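Local coordinates for protein signal recognition particle receptor FtsY (Sulfolobus acidocaldarius, PDB 5L3S) that serves as a receptor for the signal recognition particle, joining a helical bundle domain to a P-loop nucleotide-binding domain of the SRP54 type, at residues L260-A263 with Y264-K268; F32-D36 with S37-Y41; Y150-K154 with L155-L159; Y164-P168 with A169-F173. One frame throughout, in Å; residues are numbered along the deposited sequence.

In the fold
All four contacts are local, and each sits where a helix begins or ends. Interactions 1, 2 and 3 close the helices 258-266, 20-36 and 144-155 through residues with positive phi, whereas interaction 4 opens helix 168-181 with an aspartate cap. Interaction 2 is the most buried; the other three are only partly so. Interactions 1 and 2 touch: Ser-261 and Leu-260 pack on Val-39, joining the helical bundle to the nucleotide-binding domain. Interactions 3 and 4 lie toward the other end of the molecule, their nearest atoms about 7 Å apart. Their chemistry differs too: interaction 1 adds a lysine ammonium to the carbonyls, interaction 2 a serine hydroxyl, interaction 3 a guanine nucleotide.

Interaction 1: L260-A263 with Y264-K268; sequences LSLA and YELKK
Leu-262 and Leu-266 face one another along the end of helix 258-266, their branches crossing at a slant so that CD2 of Leu-262 meets CD1 of Leu-266 at 4.0 Å. The backbone beneath them widens into a pi-type turn. O of Leu-262 accepts from two amides, which arrive from opposite faces of its carbonyl plane: N of Leu-266 at 2.9 Å and N of Lys-268 at 3.2 Å, the second almost perfectly straight (179°). Between these donors lies Lys-267, whose positive phi takes the chain out of the helix. Its side chain then turns back. A bend at chi2 (-47°) folds the aliphatic part past the carbonyl of Ala-263, with CD 3.2 Å from O of Ala-263, and NZ closes the loop by a 2.9 Å hydrogen bond to that same oxygen, reached from above the carbonyl plane. The lysine thus supplies a donor to one of the last carbonyls of its own helix. Tyr-264 behaves in the contrary way: CG lies anti to the backbone N (chi1 -171°) and the ring leads outward; its amide makes the ordinary helical bond to O of Leu-260 at 2.8 Å. The phenol OH finds Asp-50, while Glu-265 places OE2 at the ring edge, in its plane, and forms a salt bridge with Arg-234 through OE1. Lys-268 reaches Tyr-242, bonding its carbonyl and meeting its ring in a cation-pi contact. The helix is the crossover of the beta-alpha-beta unit between strands 244-248 and 270-274, with Leu-262 and Leu-266 packed on helix 228-239, Ala-263 on helix 66-85, and Tyr-264 on helix 41-55.

Interaction 2: F32-D36 with S37-Y41; sequences FQLLD and SDVSY
Leu-34 and Val-39 pack CB to CB where a Schellman motif ends helix 20-36 in the helical bundle domain. Asp-38, with positive phi, is its C-prime residue: N of Val-39 returns to O of Leu-34 at 3.1 Å, and N of Asp-38 to O of Leu-35 at 3.0 Å. The carbonyl of Leu-34 is gripped twice, since N of Ser-37 also bonds it, from the opposite face of its plane. This is the close-packed side, where Leu-34 reaches Thr-44 and Leu-48 of helix 41-55. Leu-35 spans the turn, its CD2 lying 3.7 Å from CA of Tyr-41 and set obliquely to that ring. On the other flank Asp-36 is exposed, and the packing gives way to solvent. Asp-38 starts outward too, but it is buried in the assembly, where another protein chain packs on it and its OD1 is hydrogen-bonded to the backbone of that chain. Gln-33 bonds Ile-294 with NE2, tying the turn to helix 287-295. Ser-37 holds OG beside its own backbone N (chi1 -67°), and that hydroxyl donates to O of Gln-33 at 2.9 Å.

Interaction 3: Y150-K154 with L155-L159; sequences YHASK and LEVQL. With G (guanosine-5'-monophosphate), chain K.
A chi1 of -64° in Leu-155 sets CG beside the backbone N and swings the side chain back over the preceding turn, where CG rests 3.2 Å from O of His-151. The same carbonyl receives N of Leu-155 at 2.8 Å in a hydrogen bond, so one oxygen holds the amide while the isobutyl group lies against it. Tyr-150 uses the other common setting: CG is anti to the backbone N (chi1 173°), which carries the ring outward from the helix to the guanosine-5'-monophosphate. Its OH donates to N3 of the base at 2.8 Å, with N3 in the plane of the phenol at its edge, while O3' of the ribose stands over one face, displaced toward the rim. The nucleotide is also hydrogen-bonded to another protein chain and therefore lies between the two partners. Behind this ligand contact the helix ends in a Schellman motif centred on Glu-156, the C-prime residue with positive phi. N of Val-157 bonds O of Ala-152 at 2.9 Å, while N of Glu-156 makes a weak bond to O of Ser-153 at 3.3 Å. The reversal turns the chain into strand 158-160, the last part of a beta-alpha-beta unit with strand 132-137 and helix 144-155. Ala-152 takes up the inner side of the bend: its CB touches CG2 of Val-157 at 4.2 Å and CB of Leu-159 at 3.8 Å. His-151 gives ND1 to a hydrogen bond with OH of Tyr-279, and Leu-155 packs on Ala-119 and Val-122 of helix 114-127.

Interaction 4: Y164-P168 with A169-F173; sequences YGADP and ASVAF
Asp-167 meets Ala-169 and Ser-170 from the N-cap of helix 168-181, and the residues that follow answer it in different ways. Ala-169 comes first: its N approaches OD1 of Asp-167 at 2.8 Å, though the bent angle makes this a weak bond, and its CB rests against the same oxygen. Ser-170 follows with the firmer capping bond, N to OD1 of Asp-167 at 3.0 Å, met from above the carboxylate plane. Asp-167 can reach both because its CG stands between the backbone N and the carbonyl carbon (chi1 75°), which curls the carboxylate over the helix end. The hydroxyl OG of Ser-170 lies 3.7 Å from CB of Ala-166. Val-171 then supplies the first regular helical bond, N to O of Asp-167 at 3.1 Å, and sends CG2 to CB of Ala-166 at 3.9 Å. This apolar touch bridges the residue before the cap and the fourth helical residue, the placing of a hydrophobic staple. With Ala-172 the regular pattern continues, N donating to O of Pro-168 at 3.1 Å. Pro-168 and Ala-169 lean on helix 199-212, and O of Pro-168 also accepts from Ser-137 of strand 132-137. Proline in the first turn has no N-H to satisfy, and the cap serves the two amides that follow; the negative carboxylate at the amino end of the helix is probably stabilised by the helix dipole, with Lys-207 a long, weak partner.

Interaction 1: L260-A263 with Y264-K268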
loop_
_atom_site.group_PDB
_atom_site.type_symbol
_atom_site.label_atom_id
_atom_site.label_comp_id
_atom_site.label_asym_id
_atom_site.label_seq_id
_atom_site.Cartn_x
_atom_site.Cartn_y
_atom_site.Cartn_z
ATOM N N LEU B 260 11.757 8.374 6.794
ATOM C CA LEU B 260 12.178 9.071 8.003
ATOM C C LEU B 260 11.867 8.247 9.251
ATOM O O LEU B 260 12.703 8.136 10.154
ATOM C CB LEU B 260 11.490 10.442 8.088
ATOM C CG LEU B 260 11.765 11.320 9.310
ATOM C CD1 LEU B 260 13.272 11.418 9.597
ATOM C CD2 LEU B 260 11.153 12.711 9.104
ATOM N N SER B 261 10.664 7.674 9.302
ATOM C CA SER B 261 10.254 6.860 10.443
ATOM C C SER B 261 11.160 5.640 10.650
ATOM O O SER B 261 11.502 5.300 11.779
ATOM C CB SER B 261 8.792 6.427 10.301
ATOM O OG SER B 261 7.936 7.545 10.461
ATOM N N LEU B 262 11.527 4.993 9.550
ATOM C CA LEU B 262 12.428 3.844 9.570
ATOM C C LEU B 262 13.789 4.186 10.174
ATOM O O LEU B 262 14.306 3.461 11.025
ATOM C CB LEU B 262 12.638 3.336 8.150
ATOM C CG LEU B 262 11.512 2.527 7.540
ATOM C CD1 LEU B 262 11.823 2.292 6.079
ATOM C CD2 LEU B 262 11.419 1.228 8.295
ATOM N N ALA B 263 14.367 5.287 9.714
ATOM C CA ALA B 263 15.650 5.734 10.231
ATOM C C ALA B 263 15.518 6.155 11.687
ATOM O O ALA B 263 16.324 5.760 12.531
ATOM C CB ALA B 263 16.188 6.877 9.392
ATOM N N TYR B 264 14.489 6.946 11.985
ATOM C CA TYR B 264 14.336 7.516 13.318
ATOM C C TYR B 264 14.014 6.448 14.370
ATOM O O TYR B 264 14.623 6.425 15.434
ATOM C CB TYR B 264 13.273 8.632 13.314
ATOM C CG TYR B 264 13.189 9.423 14.591
ATOM C CD1 TYR B 264 12.348 9.033 15.624
ATOM C CD2 TYR B 264 13.956 10.573 14.767
ATOM C CE1 TYR B 264 12.276 9.764 16.798
ATOM C CE2 TYR B 264 13.886 11.306 15.926
ATOM C CZ TYR B 264 13.049 10.899 16.939
ATOM O OH TYR B 264 12.994 11.639 18.098
ATOM N N GLU B 265 13.068 5.567 14.067
ATOM C CA GLU B 265 12.639 4.524 15.003
ATOM C C GLU B 265 13.474 3.244 15.001
ATOM O O GLU B 265 13.744 2.682 16.058
ATOM C CB GLU B 265 11.189 4.119 14.720
ATOM C CG GLU B 265 10.186 5.138 15.151
ATOM C CD GLU B 265 10.178 5.302 16.646
ATOM O OE1 GLU B 265 10.197 4.268 17.348
ATOM O OE2 GLU B 265 10.165 6.457 17.114
ATOM N N LEU B 266 13.839 2.766 13.816
ATOM C CA LEU B 266 14.393 1.418 13.677
ATOM C C LEU B 266 15.852 1.389 13.239
ATOM O O LEU B 266 16.447 0.317 13.152
ATOM C CB LEU B 266 13.559 0.607 12.685
ATOM C CG LEU B 266 12.072 0.498 13.029
ATOM C CD1 LEU B 266 11.321 -0.287 11.967
ATOM C CD2 LEU B 266 11.914 -0.130 14.396
ATOM N N LYS B 267 16.413 2.565 12.967
ATOM C CA LYS B 267 17.752 2.675 12.400
ATOM C C LYS B 267 17.915 1.819 11.153
ATOM O O LYS B 267 18.958 1.197 10.962
ATOM C CB LYS B 267 18.840 2.329 13.436
ATOM C CG LYS B 267 18.941 3.336 14.574
ATOM C CD LYS B 267 18.939 4.742 14.008
ATOM C CE LYS B 267 18.456 5.772 15.016
ATOM N NZ LYS B 267 18.139 7.060 14.339
ATOM N N LYS B 268 16.882 1.781 10.313
ATOM C CA LYS B 268 16.929 0.984 9.090
ATOM C C LYS B 268 16.975 1.907 7.880
ATOM O O LYS B 268 16.271 2.910 7.833
ATOM C CB LYS B 268 15.712 0.046 8.994
ATOM C CG LYS B 268 15.711 -1.046 10.050
ATOM C CD LYS B 268 16.859 -2.036 9.817
ATOM C CE LYS B 268 16.799 -3.184 10.817
ATOM N NZ LYS B 268 18.032 -4.009 10.820
#

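Interaction 2: F32-D36 with S37-Y41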
loop_
_atom_site.group_PDB
_atom_site.type_symbol
_atom_site.label_atom_id
_atom_site.label_comp_id
_atom_site.label_asym_id
_atom_site.label_seq_id
_atom_site.Cartn_x
_atom_site.Cartn_y
_atom_site.Cartn_z
ATOM N N PHE B 32 1.567 19.338 10.232
ATOM C CA PHE B 32 0.630 18.922 9.199
ATOM C C PHE B 32 1.312 18.577 7.872
ATOM O O PHE B 32 0.828 17.733 7.121
ATOM C CB PHE B 32 -0.498 19.938 9.063
ATOM C CG PHE B 32 -1.359 20.008 10.284
ATOM C CD1 PHE B 32 -2.093 18.900 10.685
ATOM C CD2 PHE B 32 -1.399 21.153 11.067
ATOM C CE1 PHE B 32 -2.873 18.944 11.824
ATOM C CE2 PHE B 32 -2.170 21.196 12.201
ATOM C CZ PHE B 32 -2.907 20.092 12.581
ATOM N N GLN B 33 2.454 19.203 7.611
ATOM C CA GLN B 33 3.251 18.869 6.439
ATOM C C GLN B 33 3.826 17.456 6.552
ATOM O O GLN B 33 3.744 16.668 5.610
ATOM C CB GLN B 33 4.376 19.901 6.237
ATOM C CG GLN B 33 5.191 19.672 4.969
ATOM C CD GLN B 33 6.005 20.893 4.557
ATOM O OE1 GLN B 33 5.989 21.927 5.232
ATOM N NE2 GLN B 33 6.720 20.777 3.441
ATOM N N LEU B 34 4.405 17.132 7.705
ATOM C CA LEU B 34 4.943 15.791 7.930
ATOM C C LEU B 34 3.835 14.734 7.911
ATOM O O LEU B 34 3.994 13.673 7.308
ATOM C CB LEU B 34 5.707 15.724 9.255
ATOM C CG LEU B 34 6.957 16.622 9.350
ATOM C CD1 LEU B 34 7.509 16.673 10.769
ATOM C CD2 LEU B 34 7.997 16.135 8.386
ATOM N N LEU B 35 2.716 15.018 8.572
ATOM C CA LEU B 35 1.608 14.052 8.617
ATOM C C LEU B 35 1.107 13.773 7.206
ATOM O O LEU B 35 0.854 12.619 6.841
ATOM C CB LEU B 35 0.447 14.565 9.486
ATOM C CG LEU B 35 0.681 14.666 11.005
ATOM C CD1 LEU B 35 -0.527 15.321 11.699
ATOM C CD2 LEU B 35 0.954 13.290 11.606
ATOM N N ASP B 36 0.979 14.835 6.414
ATOM C CA ASP B 36 0.562 14.717 5.020
ATOM C C ASP B 36 1.561 13.899 4.205
ATOM O O ASP B 36 1.209 13.327 3.178
ATOM C CB ASP B 36 0.414 16.103 4.387
ATOM C CG ASP B 36 -0.169 16.041 2.979
ATOM O OD1 ASP B 36 -1.213 15.378 2.781
ATOM O OD2 ASP B 36 0.424 16.643 2.061
ATOM N N SER B 37 2.812 13.876 4.653
ATOM C CA SER B 37 3.876 13.172 3.954
ATOM C C SER B 37 3.993 11.719 4.416
ATOM O O SER B 37 4.967 11.034 4.097
ATOM C CB SER B 37 5.212 13.889 4.199
ATOM O OG SER B 37 5.216 15.165 3.580
ATOM N N ASP B 38 2.999 11.264 5.175
ATOM C CA ASP B 38 2.993 9.928 5.748
ATOM C C ASP B 38 4.151 9.646 6.718
ATOM O O ASP B 38 4.597 8.508 6.864
ATOM C CB ASP B 38 2.901 8.868 4.633
ATOM C CG ASP B 38 1.557 8.920 3.909
ATOM O OD1 ASP B 38 0.524 8.790 4.597
ATOM O OD2 ASP B 38 1.529 9.151 2.676
ATOM N N VAL B 39 4.627 10.675 7.412
ATOM C CA VAL B 39 5.393 10.404 8.616
ATOM C C VAL B 39 4.351 10.149 9.692
ATOM O O VAL B 39 3.480 10.987 9.913
ATOM C CB VAL B 39 6.280 11.598 9.021
ATOM C CG1 VAL B 39 7.092 11.239 10.242
ATOM C CG2 VAL B 39 7.163 11.998 7.867
ATOM N N SER B 40 4.419 8.997 10.351
ATOM C CA SER B 40 3.370 8.626 11.299
ATOM C C SER B 40 3.244 9.642 12.428
ATOM O O SER B 40 4.185 10.388 12.704
ATOM C CB SER B 40 3.622 7.234 11.874
ATOM O OG SER B 40 4.551 7.295 12.940
ATOM N N TYR B 41 2.077 9.663 13.071
ATOM C CA TYR B 41 1.754 10.661 14.085
ATOM C C TYR B 41 2.776 10.665 15.216
ATOM O O TYR B 41 3.261 11.726 15.642
ATOM C CB TYR B 41 0.356 10.406 14.665
ATOM C CG TYR B 41 -0.174 11.544 15.509
ATOM C CD1 TYR B 41 -1.097 12.445 14.994
ATOM C CD2 TYR B 41 0.256 11.723 16.825
ATOM C CE1 TYR B 41 -1.583 13.498 15.772
ATOM C CE2 TYR B 41 -0.218 12.765 17.601
ATOM C CZ TYR B 41 -1.136 13.648 17.072
ATOM O OH TYR B 41 -1.602 14.680 17.852
#

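Interaction 3: Y150-K154 with L155-L159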
loop_
_atom_site.group_PDB
_atom_site.type_symbol
_atom_site.label_atom_id
_atom_site.label_comp_id
_atom_site.label_asym_id
_atom_site.label_seq_id
_atom_site.Cartn_x
_atom_site.Cartn_y
_atom_site.Cartn_z
ATOM N N TYR B 150 8.226 -14.637 -17.161
ATOM C CA TYR B 150 8.160 -13.555 -18.139
ATOM C C TYR B 150 9.335 -12.563 -17.946
ATOM O O TYR B 150 10.011 -12.219 -18.903
ATOM C CB TYR B 150 6.825 -12.787 -18.045
ATOM C CG TYR B 150 6.811 -11.559 -18.940
ATOM C CD1 TYR B 150 6.405 -11.647 -20.265
ATOM C CD2 TYR B 150 7.234 -10.322 -18.466
ATOM C CE1 TYR B 150 6.419 -10.530 -21.092
ATOM C CE2 TYR B 150 7.257 -9.212 -19.287
ATOM C CZ TYR B 150 6.843 -9.322 -20.595
ATOM O OH TYR B 150 6.857 -8.208 -21.409
ATOM N N HIS B 151 9.539 -12.078 -16.722
ATOM C CA HIS B 151 10.636 -11.140 -16.449
ATOM C C HIS B 151 12.022 -11.756 -16.723
ATOM O O HIS B 151 12.877 -11.122 -17.336
ATOM C CB HIS B 151 10.585 -10.658 -15.003
ATOM C CG HIS B 151 9.410 -9.776 -14.688
ATOM N ND1 HIS B 151 9.149 -8.609 -15.374
ATOM C CD2 HIS B 151 8.458 -9.870 -13.732
ATOM C CE1 HIS B 151 8.080 -8.025 -14.858
ATOM N NE2 HIS B 151 7.648 -8.763 -13.850
ATOM N N ALA B 152 12.229 -12.986 -16.256
ATOM C CA ALA B 152 13.496 -13.691 -16.476
ATOM C C ALA B 152 13.820 -13.823 -17.957
ATOM O O ALA B 152 14.965 -13.640 -18.383
ATOM C CB ALA B 152 13.457 -15.062 -15.825
ATOM N N SER B 153 12.808 -14.153 -18.744
ATOM C CA SER B 153 12.973 -14.265 -20.185
ATOM C C SER B 153 13.329 -12.922 -20.841
ATOM O O SER B 153 14.213 -12.849 -21.702
ATOM C CB SER B 153 11.711 -14.865 -20.810
ATOM O OG SER B 153 11.799 -14.869 -22.223
ATOM N N LYS B 154 12.640 -11.860 -20.443
ATOM C CA LYS B 154 12.914 -10.547 -21.014
ATOM C C LYS B 154 14.288 -10.001 -20.567
ATOM O O LYS B 154 14.970 -9.309 -21.330
ATOM C CB LYS B 154 11.789 -9.568 -20.643
ATOM C CG LYS B 154 11.858 -8.229 -21.364
ATOM C CD LYS B 154 10.528 -7.484 -21.264
ATOM C CE LYS B 154 10.676 -6.003 -21.607
ATOM N NZ LYS B 154 11.199 -5.786 -22.986
ATOM N N LEU B 155 14.688 -10.310 -19.334
ATOM C CA LEU B 155 15.991 -9.861 -18.817
ATOM C C LEU B 155 17.114 -10.809 -19.249
ATOM O O LEU B 155 18.298 -10.531 -19.040
ATOM C CB LEU B 155 15.944 -9.775 -17.295
ATOM C CG LEU B 155 14.960 -8.738 -16.738
ATOM C CD1 LEU B 155 14.550 -9.144 -15.358
ATOM C CD2 LEU B 155 15.599 -7.359 -16.732
ATOM N N GLU B 156 16.724 -11.927 -19.850
ATOM C CA GLU B 156 17.653 -12.971 -20.299
ATOM C C GLU B 156 18.511 -13.508 -19.162
ATOM O O GLU B 156 19.733 -13.611 -19.276
ATOM C CB GLU B 156 18.530 -12.485 -21.462
ATOM C CG GLU B 156 17.750 -12.163 -22.720
ATOM C CD GLU B 156 18.642 -11.750 -23.869
ATOM O OE1 GLU B 156 19.328 -10.714 -23.749
ATOM O OE2 GLU B 156 18.663 -12.460 -24.893
ATOM N N VAL B 157 17.870 -13.826 -18.049
ATOM C CA VAL B 157 18.568 -14.457 -16.942
ATOM C C VAL B 157 17.873 -15.753 -16.593
ATOM O O VAL B 157 16.689 -15.928 -16.889
ATOM C CB VAL B 157 18.623 -13.548 -15.693
ATOM C CG1 VAL B 157 19.400 -12.277 -16.006
ATOM C CG2 VAL B 157 17.228 -13.222 -15.200
ATOM N N GLN B 158 18.608 -16.660 -15.964
ATOM C CA GLN B 158 18.056 -17.958 -15.585
ATOM C C GLN B 158 17.109 -17.872 -14.389
ATOM O O GLN B 158 17.432 -17.269 -13.369
ATOM C CB GLN B 158 19.181 -18.930 -15.253
ATOM C CG GLN B 158 18.697 -20.177 -14.525
ATOM C CD GLN B 158 18.413 -21.332 -15.467
ATOM O OE1 GLN B 158 19.277 -21.736 -16.236
ATOM N NE2 GLN B 158 17.191 -21.870 -15.406
ATOM N N LEU B 159 15.941 -18.494 -14.520
ATOM C CA LEU B 159 15.007 -18.626 -13.412
ATOM C C LEU B 159 15.050 -20.056 -12.899
ATOM O O LEU B 159 14.920 -21.003 -13.672
ATOM C CB LEU B 159 13.575 -18.318 -13.867
ATOM C CG LEU B 159 12.511 -18.452 -12.781
ATOM C CD1 LEU B 159 12.734 -17.411 -11.680
ATOM C CD2 LEU B 159 11.111 -18.306 -13.382
HETATM O OP3 G K . -1.267 -11.994 -19.240
HETATM P P G K . -0.192 -12.383 -20.180
HETATM O OP1 G K . 1.093 -12.426 -19.429
HETATM O OP2 G K . -0.630 -13.601 -20.898
HETATM O "O5'" G K . -0.062 -11.243 -21.287
HETATM C "C5'" G K . 0.252 -9.898 -20.934
HETATM C "C4'" G K . 1.734 -9.716 -20.716
HETATM O "O4'" G K . 2.452 -10.083 -21.926
HETATM C "C3'" G K . 2.183 -8.299 -20.365
HETATM O "O3'" G K . 3.274 -8.366 -19.448
HETATM C "C2'" G K . 2.689 -7.765 -21.700
HETATM O "O2'" G K . 3.636 -6.724 -21.586
HETATM C "C1'" G K . 3.300 -9.020 -22.311
HETATM N N9 G K . 3.400 -9.002 -23.771
HETATM C C8 G K . 2.389 -9.157 -24.689
HETATM N N7 G K . 2.811 -9.101 -25.926
HETATM C C5 G K . 4.182 -8.907 -25.815
HETATM C C6 G K . 5.182 -8.768 -26.814
HETATM O O6 G K . 5.052 -8.790 -28.045
HETATM N N1 G K . 6.444 -8.586 -26.254
HETATM C C2 G K . 6.718 -8.542 -24.909
HETATM N N2 G K . 8.002 -8.357 -24.565
HETATM N N3 G K . 5.797 -8.669 -23.969
HETATM C C4 G K . 4.563 -8.850 -24.491
#

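Interaction 4: Y164-P168 with A169-F173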
loop_
_atom_site.group_PDB
_atom_site.type_symbol
_atom_site.label_atom_id
_atom_site.label_comp_id
_atom_site.label_asym_id
_atom_site.label_seq_id
_atom_site.Cartn_x
_atom_site.Cartn_y
_atom_site.Cartn_z
ATOM N N TYR B 164 9.144 -30.199 -9.511
ATOM C CA TYR B 164 7.684 -30.112 -9.470
ATOM C C TYR B 164 7.170 -30.244 -8.034
ATOM O O TYR B 164 7.489 -31.209 -7.350
ATOM C CB TYR B 164 7.058 -31.195 -10.365
ATOM C CG TYR B 164 5.565 -31.036 -10.527
ATOM C CD1 TYR B 164 5.035 -29.902 -11.123
ATOM C CD2 TYR B 164 4.685 -32.013 -10.079
ATOM C CE1 TYR B 164 3.679 -29.744 -11.270
ATOM C CE2 TYR B 164 3.322 -31.861 -10.222
ATOM C CZ TYR B 164 2.825 -30.723 -10.819
ATOM O OH TYR B 164 1.462 -30.557 -10.973
ATOM N N GLY B 165 6.422 -29.241 -7.574
ATOM C CA GLY B 165 5.839 -29.267 -6.242
ATOM C C GLY B 165 6.772 -28.866 -5.105
ATOM O O GLY B 165 6.405 -28.951 -3.934
ATOM N N ALA B 166 7.985 -28.436 -5.441
ATOM C CA ALA B 166 8.960 -28.026 -4.428
ATOM C C ALA B 166 8.449 -26.874 -3.556
ATOM O O ALA B 166 7.770 -25.985 -4.050
ATOM C CB ALA B 166 10.269 -27.623 -5.095
ATOM N N ASP B 167 8.812 -26.886 -2.272
ATOM C CA ASP B 167 8.465 -25.817 -1.349
ATOM C C ASP B 167 9.484 -24.657 -1.478
ATOM O O ASP B 167 10.528 -24.828 -2.112
ATOM C CB ASP B 167 8.354 -26.381 0.086
ATOM C CG ASP B 167 9.709 -26.682 0.733
ATOM O OD1 ASP B 167 10.618 -25.820 0.730
ATOM O OD2 ASP B 167 9.854 -27.786 1.289
ATOM N N PRO B 168 9.189 -23.481 -0.888
ATOM C CA PRO B 168 10.100 -22.337 -1.073
ATOM C C PRO B 168 11.572 -22.599 -0.723
ATOM O O PRO B 168 12.456 -22.113 -1.429
ATOM C CB PRO B 168 9.503 -21.270 -0.159
ATOM C CG PRO B 168 8.002 -21.555 -0.224
ATOM C CD PRO B 168 7.941 -23.078 -0.203
ATOM N N ALA B 169 11.829 -23.357 0.336
ATOM C CA ALA B 169 13.199 -23.606 0.767
ATOM C C ALA B 169 13.945 -24.510 -0.205
ATOM O O ALA B 169 15.145 -24.347 -0.423
ATOM C CB ALA B 169 13.218 -24.214 2.168
ATOM N N SER B 170 13.234 -25.484 -0.772
ATOM C CA SER B 170 13.832 -26.410 -1.716
ATOM C C SER B 170 14.187 -25.651 -2.994
ATOM O O SER B 170 15.253 -25.870 -3.571
ATOM C CB SER B 170 12.866 -27.559 -2.022
ATOM O OG SER B 170 13.300 -28.292 -3.155
ATOM N N VAL B 171 13.300 -24.752 -3.427
ATOM C CA VAL B 171 13.581 -23.937 -4.612
ATOM C C VAL B 171 14.837 -23.076 -4.397
ATOM O O VAL B 171 15.720 -23.025 -5.255
ATOM C CB VAL B 171 12.392 -23.039 -5.019
ATOM C CG1 VAL B 171 12.759 -22.200 -6.252
ATOM C CG2 VAL B 171 11.144 -23.878 -5.312
ATOM N N ALA B 172 14.921 -22.418 -3.242
ATOM C CA ALA B 172 16.081 -21.577 -2.918
ATOM C C ALA B 172 17.372 -22.377 -2.817
ATOM O O ALA B 172 18.421 -21.958 -3.322
ATOM C CB ALA B 172 15.830 -20.776 -1.621
ATOM N N PHE B 173 17.300 -23.525 -2.151
ATOM C CA PHE B 173 18.433 -24.427 -2.049
ATOM C C PHE B 173 18.971 -24.820 -3.434
ATOM O O PHE B 173 20.183 -24.765 -3.665
ATOM C CB PHE B 173 18.056 -25.671 -1.235
ATOM C CG PHE B 173 19.199 -26.619 -1.006
ATOM C CD1 PHE B 173 20.019 -26.481 0.103
ATOM C CD2 PHE B 173 19.446 -27.654 -1.890
ATOM C CE1 PHE B 173 21.082 -27.362 0.318
ATOM C CE2 PHE B 173 20.507 -28.535 -1.684
ATOM C CZ PHE B 173 21.324 -28.387 -0.577
#